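Local coordinates for papain-like protease (Human betacoronavirus 2c EMC/2012, PDB 4PT5), which probably cleaves the viral replicase polyprotein as a cysteine protease of the coronavirus papain-like family, at residues C183-V188 / T242-L247. Numbering follows the deposited sequence.
Sequences CSARMV and TTPWLL
Cys183 turns SG into the position between its own backbone N and carbonyl carbon (chi1 56°), and this rotation lays the sulfur against the ring of Pro244. Cys183 SG sits 3.8 Å from Pro244 CG and nearly as close to CB, an apolar contact with the outer carbons of the ring. Farther along, Ala185 brings its short CB only to within 4.3 Å of Pro244 CD, a looser touch at the ring carbon bonded to the proline nitrogen. The side chains therefore meet sparingly, and it is the backbone that fixes the register. Arg186 and Thr242 form an antiparallel hydrogen-bonded pair, with Arg186 N donating to Thr242 O at 2.8 Å and Thr242 N returning a bond to Arg186 O at 2.9 Å. Thr242 O receives its N-H in the carbonyl plane, and it is also approached by Ala185 CA at 3.2 Å in a CA-H...O contact. Both side chains of the pair leave on the same face of the sheet; Arg186 runs out straight through its first two torsions (chi1 178°) and then bends, its guanidinium leading away from Thr242. Beyond the pair segment 242-247 departs: Thr243 OG1 accepts a hydrogen bond from Gln317 N and gives a weak one to Trp245 O across Pro244. The contact illustrates how one strand pairing of an antiparallel sheet ends at a domain junction: strands 186-193 and 233-242 close where the first residue of one, Arg186, meets the last of the other, Thr242, in the zinc-bearing fingers, and the chain then passes through Pro244 into strand 245-250 of the palm, as in the fingers-palm-thumb architecture of coronavirus papain-like proteases.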
loop_
_atom_site.group_PDB
_atom_site.type_symbol
_atom_site.label_atom_id
_atom_site.label_comp_id
_atom_site.label_asym_id
_atom_site.label_seq_id
_atom_site.Cartn_x
_atom_site.Cartn_y
_atom_site.Cartn_z
ATOM N N CYS A 183 -22.285 -14.756 4.240
ATOM C CA CYS A 183 -23.747 -14.690 4.289
ATOM C C CYS A 183 -24.294 -13.527 3.455
ATOM O O CYS A 183 -23.548 -12.878 2.717
ATOM C CB CYS A 183 -24.231 -14.592 5.742
ATOM S SG CYS A 183 -23.532 -13.213 6.681
ATOM N N SER A 184 -25.597 -13.276 3.573
ATOM C CA SER A 184 -26.259 -12.205 2.827
ATOM C C SER A 184 -26.148 -10.855 3.531
ATOM O O SER A 184 -26.414 -10.741 4.731
ATOM C CB SER A 184 -27.737 -12.540 2.593
ATOM O OG SER A 184 -27.884 -13.635 1.706
ATOM N N ALA A 185 -25.749 -9.839 2.769
ATOM C CA ALA A 185 -25.748 -8.459 3.242
ATOM C C ALA A 185 -26.340 -7.538 2.183
ATOM O O ALA A 185 -26.130 -7.743 0.988
ATOM C CB ALA A 185 -24.343 -8.013 3.612
ATOM N N ARG A 186 -27.079 -6.525 2.631
ATOM C CA ARG A 186 -27.735 -5.583 1.728
ATOM C C ARG A 186 -27.798 -4.175 2.325
ATOM O O ARG A 186 -28.127 -4.000 3.500
ATOM C CB ARG A 186 -29.135 -6.093 1.355
ATOM C CG ARG A 186 -29.942 -5.175 0.449
ATOM C CD ARG A 186 -31.113 -5.907 -0.186
ATOM N NE ARG A 186 -30.714 -6.591 -1.415
ATOM C CZ ARG A 186 -30.927 -6.123 -2.644
ATOM N NH1 ARG A 186 -31.550 -4.964 -2.826
ATOM N NH2 ARG A 186 -30.520 -6.822 -3.697
ATOM N N MET A 187 -27.462 -3.183 1.501
ATOM C CA MET A 187 -27.558 -1.772 1.871
ATOM C C MET A 187 -28.142 -0.987 0.696
ATOM O O MET A 187 -27.566 -0.971 -0.397
ATOM C CB MET A 187 -26.183 -1.222 2.271
ATOM C CG MET A 187 -26.186 0.215 2.776
ATOM S SD MET A 187 -24.661 0.710 3.615
ATOM C CE MET A 187 -23.496 0.745 2.253
ATOM N N VAL A 188 -29.290 -0.351 0.922
ATOM C CA VAL A 188 -29.981 0.400 -0.128
ATOM C C VAL A 188 -30.089 1.886 0.226
ATOM O O VAL A 188 -30.783 2.265 1.174
ATOM C CB VAL A 188 -31.376 -0.199 -0.451
ATOM C CG1 VAL A 188 -32.115 0.654 -1.475
ATOM C CG2 VAL A 188 -31.244 -1.627 -0.960
ATOM N N THR A 242 -29.644 -4.706 5.813
ATOM C CA THR A 242 -29.564 -6.038 6.406
ATOM C C THR A 242 -28.111 -6.517 6.406
ATOM O O THR A 242 -27.528 -6.748 5.346
ATOM C CB THR A 242 -30.467 -7.046 5.661
ATOM O OG1 THR A 242 -31.750 -6.455 5.417
ATOM C CG2 THR A 242 -30.648 -8.323 6.480
ATOM N N THR A 243 -27.531 -6.646 7.600
ATOM C CA THR A 243 -26.129 -7.060 7.762
ATOM C C THR A 243 -25.963 -8.066 8.912
ATOM O O THR A 243 -26.856 -8.190 9.750
ATOM C CB THR A 243 -25.199 -5.848 8.027
ATOM O OG1 THR A 243 -25.570 -5.202 9.252
ATOM C CG2 THR A 243 -25.246 -4.841 6.884
ATOM N N PRO A 244 -24.833 -8.805 8.940
ATOM C CA PRO A 244 -24.492 -9.598 10.128
ATOM C C PRO A 244 -23.870 -8.745 11.239
ATOM O O PRO A 244 -23.924 -9.122 12.412
ATOM C CB PRO A 244 -23.469 -10.605 9.595
ATOM C CG PRO A 244 -22.852 -9.934 8.418
ATOM C CD PRO A 244 -23.952 -9.122 7.798
ATOM N N TRP A 245 -23.286 -7.613 10.853
ATOM C CA TRP A 245 -22.684 -6.640 11.769
ATOM C C TRP A 245 -22.432 -5.364 11.019
ATOM O O TRP A 245 -22.473 -5.351 9.786
ATOM C CB TRP A 245 -21.381 -7.172 12.367
ATOM C CG TRP A 245 -20.444 -7.778 11.349
ATOM C CD1 TRP A 245 -20.305 -9.123 11.018
ATOM C CD2 TRP A 245 -19.480 -7.074 10.486
ATOM N NE1 TRP A 245 -19.352 -9.296 10.047
ATOM C CE2 TRP A 245 -18.819 -8.109 9.682
ATOM C CE3 TRP A 245 -19.110 -5.743 10.308
ATOM C CZ2 TRP A 245 -17.839 -7.801 8.749
ATOM C CZ3 TRP A 245 -18.120 -5.446 9.365
ATOM C CH2 TRP A 245 -17.502 -6.450 8.605
ATOM N N LEU A 246 -22.163 -4.279 11.742
ATOM C CA LEU A 246 -21.915 -2.989 11.104
ATOM C C LEU A 246 -20.718 -2.256 11.696
ATOM O O LEU A 246 -20.707 -1.917 12.879
ATOM C CB LEU A 246 -23.164 -2.101 11.173
ATOM C CG LEU A 246 -23.077 -0.660 10.651
ATOM C CD1 LEU A 246 -22.932 -0.607 9.135
ATOM C CD2 LEU A 246 -24.293 0.136 11.101
ATOM N N LEU A 247 -19.721 -2.005 10.853
ATOM C CA LEU A 247 -18.562 -1.214 11.237
ATOM C C LEU A 247 -18.682 0.192 10.660
ATOM O O LEU A 247 -18.850 0.360 9.448
ATOM C CB LEU A 247 -17.266 -1.886 10.762
ATOM C CG LEU A 247 -15.922 -1.269 11.169
ATOM C CD1 LEU A 247 -15.645 -1.449 12.656
ATOM C CD2 LEU A 247 -14.798 -1.869 10.339
#